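Local atomic coordinates of DNA polymerase III, gamma subunit-related protein (Thermotoga maritima, PDB entry 2GNO), a protein that probably binds DNA and is related to the gamma and delta subunits of bacterial DNA polymerase III, though its exact role is not established. Residues E7-I12 against L36-Y41; I62-I67 against A99-K104; Q246-I251 against N289-H294. One frame throughout, in Å; residues are numbered along the deposited sequence.

Contact 1: E7-I12 against L36-Y41; sequences ETLKRI and LELPEY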
loop_
_atom_site.group_PDB
_atom_site.type_symbol
_atom_site.label_atom_id
_atom_site.label_comp_id
_atom_site.label_asym_id
_atom_site.label_seq_id
_atom_site.Cartn_x
_atom_site.Cartn_y
_atom_site.Cartn_z
ATOM N N GLU A 7 4.590 -22.301 2.171
ATOM C CA GLU A 7 4.812 -23.675 2.645
ATOM C C GLU A 7 5.862 -23.758 3.748
ATOM O O GLU A 7 5.719 -24.561 4.668
ATOM C CB GLU A 7 5.174 -24.614 1.470
ATOM C CG GLU A 7 5.136 -26.116 1.815
ATOM C CD GLU A 7 3.752 -26.596 2.298
ATOM O OE1 GLU A 7 2.723 -26.045 1.841
ATOM O OE2 GLU A 7 3.697 -27.541 3.116
ATOM N N THR A 8 6.906 -22.929 3.657
ATOM C CA THR A 8 7.973 -22.888 4.666
ATOM C C THR A 8 7.394 -22.375 5.985
ATOM O O THR A 8 7.650 -22.955 7.039
ATOM C CB THR A 8 9.156 -22.043 4.183
ATOM O OG1 THR A 8 9.647 -22.594 2.950
ATOM C CG2 THR A 8 10.286 -22.042 5.210
ATOM N N LEU A 9 6.598 -21.307 5.899
ATOM C CA LEU A 9 5.898 -20.733 7.047
ATOM C C LEU A 9 4.940 -21.704 7.712
ATOM O O LEU A 9 4.890 -21.777 8.938
ATOM C CB LEU A 9 5.080 -19.492 6.636
ATOM C CG LEU A 9 5.806 -18.166 6.517
ATOM C CD1 LEU A 9 4.929 -17.115 5.889
ATOM C CD2 LEU A 9 6.286 -17.729 7.888
ATOM N N LYS A 10 4.151 -22.392 6.889
ATOM C CA LYS A 10 3.176 -23.383 7.337
ATOM C C LYS A 10 3.804 -24.431 8.248
ATOM O O LYS A 10 3.252 -24.754 9.301
ATOM C CB LYS A 10 2.505 -24.050 6.112
ATOM C CG LYS A 10 1.450 -25.090 6.455
ATOM C CD LYS A 10 0.770 -25.619 5.226
ATOM C CE LYS A 10 -0.229 -26.716 5.556
ATOM N NZ LYS A 10 0.359 -27.878 6.252
ATOM N N ARG A 11 4.969 -24.925 7.837
ATOM C CA ARG A 11 5.721 -25.931 8.579
ATOM C C ARG A 11 6.253 -25.404 9.914
ATOM O O ARG A 11 6.185 -26.104 10.935
ATOM C CB ARG A 11 6.871 -26.435 7.722
ATOM C CG ARG A 11 6.409 -27.079 6.417
ATOM N N ILE A 12 6.780 -24.177 9.881
ATOM C CA ILE A 12 7.299 -23.486 11.068
ATOM C C ILE A 12 6.150 -23.297 12.058
ATOM O O ILE A 12 6.319 -23.537 13.257
ATOM C CB ILE A 12 7.934 -22.119 10.684
ATOM C CG1 ILE A 12 9.239 -22.360 9.905
ATOM C CG2 ILE A 12 8.246 -21.277 11.934
ATOM C CD1 ILE A 12 9.859 -21.126 9.274
ATOM N N LEU A 36 -2.281 -11.808 4.863
ATOM C CA LEU A 36 -3.710 -12.081 4.686
ATOM C C LEU A 36 -4.077 -13.463 4.176
ATOM O O LEU A 36 -5.090 -14.026 4.564
ATOM C CB LEU A 36 -4.337 -11.026 3.766
ATOM C CG LEU A 36 -4.518 -9.661 4.403
ATOM C CD1 LEU A 36 -4.806 -8.607 3.354
ATOM C CD2 LEU A 36 -5.608 -9.687 5.451
ATOM N N GLU A 37 -3.271 -13.994 3.282
ATOM C CA GLU A 37 -3.490 -15.324 2.731
ATOM C C GLU A 37 -2.896 -16.427 3.610
ATOM O O GLU A 37 -3.217 -17.573 3.434
ATOM C CB GLU A 37 -2.855 -15.391 1.325
ATOM C CG GLU A 37 -3.546 -14.516 0.296
ATOM C CD GLU A 37 -4.977 -14.955 -0.003
ATOM O OE1 GLU A 37 -5.279 -16.152 0.173
ATOM O OE2 GLU A 37 -5.796 -14.109 -0.418
ATOM N N LEU A 38 -2.084 -16.082 4.595
ATOM C CA LEU A 38 -1.430 -17.096 5.415
ATOM C C LEU A 38 -2.332 -18.031 6.199
ATOM O O LEU A 38 -2.126 -19.227 6.149
ATOM C CB LEU A 38 -0.372 -16.461 6.340
ATOM C CG LEU A 38 0.515 -17.387 7.174
ATOM C CD1 LEU A 38 1.231 -18.344 6.264
ATOM C CD2 LEU A 38 1.537 -16.576 7.931
ATOM N N PRO A 39 -3.316 -17.509 6.924
ATOM C CA PRO A 39 -4.166 -18.383 7.712
ATOM C C PRO A 39 -4.894 -19.457 6.915
ATOM O O PRO A 39 -4.930 -20.621 7.345
ATOM C CB PRO A 39 -5.143 -17.401 8.370
ATOM C CG PRO A 39 -4.428 -16.114 8.327
ATOM C CD PRO A 39 -3.693 -16.098 7.101
ATOM N N GLU A 40 -5.476 -19.078 5.786
ATOM C CA GLU A 40 -6.145 -20.039 4.920
ATOM C C GLU A 40 -5.159 -21.022 4.317
ATOM O O GLU A 40 -5.491 -22.186 4.149
ATOM C CB GLU A 40 -6.972 -19.363 3.847
ATOM C CG GLU A 40 -7.598 -20.341 2.881
ATOM C CD GLU A 40 -8.674 -19.744 2.024
ATOM O OE1 GLU A 40 -9.069 -18.581 2.210
ATOM O OE2 GLU A 40 -9.126 -20.471 1.162
ATOM N N TYR A 41 -3.955 -20.567 3.990
ATOM C CA TYR A 41 -2.942 -21.465 3.462
ATOM C C TYR A 41 -2.549 -22.529 4.500
ATOM O O TYR A 41 -2.372 -23.685 4.155
ATOM C CB TYR A 41 -1.718 -20.721 2.979
ATOM C CG TYR A 41 -0.781 -21.644 2.234
ATOM C CD1 TYR A 41 -0.958 -21.892 0.888
ATOM C CD2 TYR A 41 0.240 -22.323 2.903
ATOM C CE1 TYR A 41 -0.127 -22.791 0.211
ATOM C CE2 TYR A 41 1.075 -23.190 2.234
ATOM C CZ TYR A 41 0.890 -23.423 0.893
ATOM O OH TYR A 41 1.723 -24.302 0.224
#

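Contact 2: I62-I67 against A99-K104; sequences IGIDDI and ANAFLK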
loop_
_atom_site.group_PDB
_atom_site.type_symbol
_atom_site.label_atom_id
_atom_site.label_comp_id
_atom_site.label_asym_id
_atom_site.label_seq_id
_atom_site.Cartn_x
_atom_site.Cartn_y
_atom_site.Cartn_z
ATOM N N ILE A 62 -0.665 2.916 15.505
ATOM C CA ILE A 62 -1.338 1.742 16.075
ATOM C C ILE A 62 -1.154 1.953 17.582
ATOM O O ILE A 62 -0.050 1.801 18.091
ATOM C CB ILE A 62 -0.721 0.416 15.622
ATOM C CG1 ILE A 62 -0.926 0.240 14.118
ATOM C CG2 ILE A 62 -1.392 -0.768 16.370
ATOM C CD1 ILE A 62 -0.223 -1.031 13.534
ATOM N N GLY A 63 -2.232 2.304 18.283
ATOM C CA GLY A 63 -2.172 2.579 19.700
ATOM C C GLY A 63 -2.390 1.426 20.656
ATOM O O GLY A 63 -2.720 0.309 20.251
ATOM N N ILE A 64 -2.215 1.731 21.944
ATOM C CA ILE A 64 -2.390 0.751 23.019
ATOM C C ILE A 64 -3.821 0.187 23.044
ATOM O O ILE A 64 -4.006 -0.948 23.469
ATOM C CB ILE A 64 -1.939 1.301 24.426
ATOM C CG1 ILE A 64 -1.953 0.186 25.493
ATOM C CG2 ILE A 64 -2.781 2.496 24.881
ATOM C CD1 ILE A 64 -1.327 0.590 26.817
ATOM N N ASP A 65 -4.799 0.959 22.562
ATOM C CA ASP A 65 -6.179 0.524 22.494
ATOM C C ASP A 65 -6.269 -0.638 21.484
ATOM O O ASP A 65 -6.985 -1.608 21.740
ATOM C CB ASP A 65 -7.089 1.679 22.071
ATOM C CG ASP A 65 -8.575 1.421 22.358
ATOM O OD1 ASP A 65 -8.933 0.431 23.038
ATOM O OD2 ASP A 65 -9.397 2.254 21.928
ATOM N N ASP A 66 -5.572 -0.526 20.340
ATOM C CA ASP A 66 -5.539 -1.611 19.342
ATOM C C ASP A 66 -4.900 -2.842 19.954
ATOM O O ASP A 66 -5.324 -3.948 19.664
ATOM C CB ASP A 66 -4.783 -1.233 18.061
ATOM C CG ASP A 66 -5.444 -0.114 17.289
ATOM O OD1 ASP A 66 -6.677 -0.154 17.092
ATOM O OD2 ASP A 66 -4.716 0.802 16.859
ATOM N N ILE A 67 -3.903 -2.667 20.821
ATOM C CA ILE A 67 -3.252 -3.806 21.474
ATOM C C ILE A 67 -4.212 -4.459 22.485
ATOM O O ILE A 67 -4.209 -5.674 22.640
ATOM C CB ILE A 67 -1.906 -3.426 22.110
ATOM C CG1 ILE A 67 -0.960 -2.807 21.050
ATOM C CG2 ILE A 67 -1.238 -4.634 22.778
ATOM C CD1 ILE A 67 -0.733 -3.600 19.783
ATOM N N ALA A 99 3.708 -1.039 21.818
ATOM C CA ALA A 99 4.796 -2.019 21.796
ATOM C C ALA A 99 5.008 -2.633 23.180
ATOM O O ALA A 99 5.037 -3.857 23.308
ATOM C CB ALA A 99 6.071 -1.376 21.322
ATOM N N ASN A 100 5.121 -1.774 24.199
ATOM C CA ASN A 100 5.312 -2.179 25.591
ATOM C C ASN A 100 4.209 -3.121 26.053
ATOM O O ASN A 100 4.484 -4.163 26.644
ATOM C CB ASN A 100 5.305 -0.940 26.507
ATOM C CG ASN A 100 5.473 -1.287 27.989
ATOM O OD1 ASN A 100 6.106 -2.286 28.351
ATOM N ND2 ASN A 100 4.943 -0.424 28.858
ATOM N N ALA A 101 2.965 -2.740 25.789
ATOM C CA ALA A 101 1.808 -3.546 26.170
ATOM C C ALA A 101 1.719 -4.885 25.438
ATOM O O ALA A 101 1.083 -5.811 25.944
ATOM C CB ALA A 101 0.521 -2.755 25.943
ATOM N N PHE A 102 2.385 -5.007 24.286
ATOM C CA PHE A 102 2.322 -6.219 23.465
ATOM C C PHE A 102 3.474 -7.212 23.653
ATOM O O PHE A 102 3.468 -8.271 23.040
ATOM C CB PHE A 102 2.177 -5.739 21.998
ATOM C CG PHE A 102 1.588 -6.745 21.029
ATOM C CD1 PHE A 102 0.522 -7.571 21.376
ATOM C CD2 PHE A 102 1.951 -6.701 19.702
ATOM C CE1 PHE A 102 -0.028 -8.445 20.460
ATOM C CE2 PHE A 102 1.356 -7.539 18.786
ATOM C CZ PHE A 102 0.379 -8.412 19.169
ATOM N N LEU A 103 4.398 -6.932 24.573
ATOM C CA LEU A 103 5.559 -7.813 24.792
ATOM C C LEU A 103 5.219 -9.193 25.343
ATOM O O LEU A 103 5.735 -10.179 24.828
ATOM C CB LEU A 103 6.610 -7.132 25.669
ATOM C CG LEU A 103 7.122 -5.764 25.186
ATOM C CD1 LEU A 103 8.173 -5.224 26.160
ATOM C CD2 LEU A 103 7.639 -5.806 23.737
ATOM N N LYS A 104 4.341 -9.272 26.348
ATOM C CA LYS A 104 3.945 -10.567 26.951
ATOM C C LYS A 104 3.244 -11.481 25.939
ATOM O O LYS A 104 3.599 -12.661 25.806
ATOM C CB LYS A 104 3.063 -10.368 28.194
#

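Contact 3: Q246-I251 against N289-H294; sequences QRLTRI and NILAIH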
loop_
_atom_site.group_PDB
_atom_site.type_symbol
_atom_site.label_atom_id
_atom_site.label_comp_id
_atom_site.label_asym_id
_atom_site.label_seq_id
_atom_site.Cartn_x
_atom_site.Cartn_y
_atom_site.Cartn_z
ATOM N N GLN A 246 0.731 13.622 -2.604
ATOM C CA GLN A 246 1.641 12.489 -2.407
ATOM C C GLN A 246 1.538 11.475 -3.541
ATOM O O GLN A 246 2.543 11.104 -4.127
ATOM C CB GLN A 246 1.397 11.819 -1.038
ATOM C CG GLN A 246 1.737 12.696 0.164
ATOM C CD GLN A 246 3.207 13.080 0.217
ATOM O OE1 GLN A 246 4.052 12.416 -0.383
ATOM N NE2 GLN A 246 3.520 14.145 0.948
ATOM N N ARG A 247 0.323 11.081 -3.879
ATOM C CA ARG A 247 0.127 10.115 -4.950
ATOM C C ARG A 247 0.586 10.610 -6.293
ATOM O O ARG A 247 1.234 9.868 -7.012
ATOM C CB ARG A 247 -1.324 9.719 -5.085
ATOM C CG ARG A 247 -1.801 9.023 -3.903
ATOM C CD ARG A 247 -3.203 8.608 -4.043
ATOM N NE ARG A 247 -3.333 7.569 -5.049
ATOM C CZ ARG A 247 -4.407 6.806 -5.197
ATOM N NH1 ARG A 247 -5.459 6.922 -4.397
ATOM N NH2 ARG A 247 -4.398 5.882 -6.130
ATOM N N LEU A 248 0.244 11.855 -6.635
ATOM C CA LEU A 248 0.651 12.403 -7.921
ATOM C C LEU A 248 2.173 12.577 -7.989
ATOM O O LEU A 248 2.769 12.278 -9.021
ATOM C CB LEU A 248 -0.078 13.717 -8.222
ATOM C CG LEU A 248 -1.604 13.649 -8.376
ATOM C CD1 LEU A 248 -2.121 15.010 -8.795
ATOM C CD2 LEU A 248 -2.035 12.607 -9.394
ATOM N N THR A 249 2.785 13.046 -6.899
ATOM C CA THR A 249 4.238 13.230 -6.831
ATOM C C THR A 249 4.937 11.921 -7.141
ATOM O O THR A 249 5.889 11.909 -7.926
ATOM C CB THR A 249 4.655 13.788 -5.465
ATOM O OG1 THR A 249 4.081 15.080 -5.314
ATOM C CG2 THR A 249 6.171 13.915 -5.350
ATOM N N ARG A 250 4.440 10.816 -6.558
ATOM C CA ARG A 250 4.998 9.473 -6.823
ATOM C C ARG A 250 4.860 9.076 -8.290
ATOM O O ARG A 250 5.829 8.602 -8.884
ATOM C CB ARG A 250 4.423 8.403 -5.881
ATOM C CG ARG A 250 4.873 8.614 -4.458
ATOM C CD ARG A 250 4.371 7.564 -3.486
ATOM N NE ARG A 250 4.809 7.863 -2.124
ATOM C CZ ARG A 250 5.958 7.448 -1.595
ATOM N N ILE A 251 3.692 9.314 -8.885
ATOM C CA ILE A 251 3.471 8.994 -10.304
ATOM C C ILE A 251 4.351 9.870 -11.204
ATOM O O ILE A 251 5.003 9.355 -12.103
ATOM C CB ILE A 251 1.971 9.092 -10.697
ATOM C CG1 ILE A 251 1.182 8.004 -9.973
ATOM C CG2 ILE A 251 1.794 8.929 -12.227
ATOM C CD1 ILE A 251 -0.307 8.135 -10.089
ATOM N N ASN A 289 2.729 23.414 -8.644
ATOM C CA ASN A 289 4.109 23.186 -9.051
ATOM C C ASN A 289 4.387 21.781 -9.592
ATOM O O ASN A 289 5.048 21.681 -10.598
ATOM C CB ASN A 289 5.075 23.571 -7.923
ATOM C CG ASN A 289 5.136 25.095 -7.669
ATOM O OD1 ASN A 289 5.119 25.911 -8.596
ATOM N ND2 ASN A 289 5.305 25.462 -6.412
ATOM N N ILE A 290 3.895 20.721 -8.946
ATOM C CA ILE A 290 4.151 19.347 -9.439
ATOM C C ILE A 290 3.489 19.129 -10.810
ATOM O O ILE A 290 4.087 18.552 -11.712
ATOM C CB ILE A 290 3.745 18.227 -8.419
ATOM C CG1 ILE A 290 2.225 18.094 -8.214
ATOM C CG2 ILE A 290 4.453 18.443 -7.078
ATOM C CD1 ILE A 290 1.822 16.956 -7.288
ATOM N N LEU A 291 2.257 19.597 -10.943
ATOM C CA LEU A 291 1.494 19.491 -12.182
ATOM C C LEU A 291 2.140 20.279 -13.307
ATOM O O LEU A 291 2.175 19.795 -14.451
ATOM C CB LEU A 291 0.058 19.963 -11.974
ATOM C CG LEU A 291 -0.832 19.099 -11.120
ATOM C CD1 LEU A 291 -2.167 19.793 -10.910
ATOM C CD2 LEU A 291 -1.046 17.726 -11.756
ATOM N N ALA A 292 2.637 21.476 -12.994
ATOM C CA ALA A 292 3.336 22.301 -13.974
ATOM C C ALA A 292 4.612 21.596 -14.380
ATOM O O ALA A 292 4.942 21.581 -15.557
ATOM C CB ALA A 292 3.658 23.683 -13.421
ATOM N N ILE A 293 5.327 21.009 -13.404
ATOM C CA ILE A 293 6.550 20.256 -13.694
ATOM C C ILE A 293 6.244 19.134 -14.696
ATOM O O ILE A 293 6.956 18.975 -15.690
ATOM C CB ILE A 293 7.189 19.677 -12.374
ATOM C CG1 ILE A 293 7.856 20.809 -11.575
ATOM C CG2 ILE A 293 8.248 18.620 -12.675
ATOM C CD1 ILE A 293 8.210 20.439 -10.114
ATOM N N HIS A 294 5.201 18.372 -14.411
ATOM C CA HIS A 294 4.773 17.253 -15.247
ATOM C C HIS A 294 4.335 17.678 -16.650
ATOM O O HIS A 294 4.753 17.078 -17.643
ATOM C CB HIS A 294 3.644 16.492 -14.556
ATOM C CG HIS A 294 3.092 15.354 -15.367
ATOM N ND1 HIS A 294 3.798 14.192 -15.603
ATOM C CD2 HIS A 294 1.887 15.188 -15.963
ATOM C CE1 HIS A 294 3.054 13.368 -16.318
ATOM N NE2 HIS A 294 1.895 13.954 -16.561
#

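Contact 1: E7-I12 against L36-Y41
Tyr41 and Glu7 meet through a hydrogen bond that spans two helices. The phenol OH of Tyr41 donates to OE1 of Glu7 over 2.6 Å. It meets the anti lone pair of that oxygen, the one turned away from OE2. The carboxylate comes in at the ring edge, near the ring plane, but its own plane is turned 70° from that of the ring. Glu7 gets there by a bend. Its CG lies anti to the backbone N, and the chain then folds at chi2 (60°), which brings OE1 round to the phenol. The ring of Tyr41 reaches across from 36-41, and this residue buries more surface here than any other.

Lys10 runs past the same residue. Its CD lies 3.9 Å from CE2 of Tyr41, oblique to the ring, and 3.8 Å from the backbone O of Tyr41. The two side chains cross at about a right angle. The extended methylenes of Lys10 do the touching here. Its NZ turns off at the last torsion and forms a salt bridge with Glu14. Tyr41 also makes a cation-pi contact with Lys44.

Another part of the contact is apolar. CD1 of Leu9 packs against CD1 of Leu38 at 3.9 Å, again with the side chains nearly perpendicular. CD2 of Leu38 is almost as close, so the methyl of Leu9 meets the forked end of Leu38. Leu9 also touches Val136 of strand 134-137.

The axes of the two segments approach to 10.1 Å and cross at -61°. The leucine pair is buried, the Glu7-Tyr41 pair partly exposed. Both helices belong to an alpha/beta domain whose parallel sheet, ordered 52-55, 84-88, 113-119, 19-24, 134-137, is consistent with a P-loop NTPase of the AAA+ type.

Contact 2: I62-I67 against A99-K104
Ile67 is the main bump of 62-67, and it presses on Phe102 with two branches. CG2 lies 3.7 Å from CB of Phe102, at the root of the side chain. CD1 sits 4.0 Å above the plane of the ring, offset toward its rim. The bend at chi2 (-53°) brings CD1 over that face. The two side chains cross at about a right angle, and the isoleucine fills the angle between the stem of Phe102 and its ring.

Ala101 is a smaller bump. Its CB fits beside Ile64, 3.9 Å from CG1, with CD1 equally near. Ile67 also reaches this methyl, with CG2 4.1 Å from the CB of Ala101. The methyl therefore rests in the hollow between two isoleucines, about one turn apart on helix 64-74.

This packing joins two helical pieces of an alpha/beta domain consistent with the P-loop NTPase fold. Phe102 reaches on to Ile115 and Leu117 of strand 113-119, in the parallel sheet. Gly63 is the N-cap residue of helix 64-74. Its N donates a hydrogen bond to OD2 of Asp66, which is met on the anti side, 30° out of the carboxylate plane.

Contact 3: Q246-I251 against N289-H294
The segments 246-251 and 289-294 are both helical and run nearly side by side. Their N-to-C directions differ by 23°, and the axes come within 10.3 Å of each other. The nearest CA pair is Thr249 and Ile290, 6.7 Å apart. Each helix continues beyond its segment at both ends.

Ile290 points its side chain at the other helix and takes the central place. Its CG1 lies between the backbone N and the carbonyl carbon (chi1 69°), and the chain is extended from there. This carries CD1 to the surface of the facing helix. CD1 meets two neighbouring residues at once. It lies 3.9 Å from CB of Leu248 and 3.5 Å from OG1 of Thr249. The side chains of Thr249 and Ile290 cross at about a right angle. The second branch of Ile290 also takes part, with CG2 3.8 Å from OG1 of Thr249.

Leu248 touches with two different parts. Its CB receives the isoleucine, while CD1 reaches further to CD2 of Leu291 at 4.2 Å. That leucine pair is a looser contact between methyl ends. Leu214 of helix 203-219 touches both leucines, bringing a third helix against the pair. Leu270 of helix 261-274 touches Ile290. The setting is the all-helical packing of the C-terminal domain.

All four touching residues are buried, and three of them are wholly hydrocarbon in their side chains. The one polar side-chain atom among them, OG1 of Thr249, does not rely on the facing helix. It is hydrogen-bonded to the backbone O of Ile245, one turn back in its own helix. The threonine can therefore sit against isoleucine methyls with its hydroxyl satisfied, and the contact between the helices rests on apolar packing.

How the contacts relate
Contacts 1 and 2 belong to the N-terminal alpha/beta domain, and contact 3 to the helical C-terminal domain. The three follow one another along the chain without overlap. The centres of contacts 1 and 2 are 24 Å apart, and their nearest atoms about 13 Å. Contact 3 lies on the opposite side of the chain's centre from both, with its centre 39 Å from that of contact 1 and 37 Å from that of contact 2. Contact 1 includes Leu36, which lines a 2-ethoxyethanol pocket with Pro47, Ala49 and Val52. A bound sodium ion lies about 8 Å from the side chain of Tyr41.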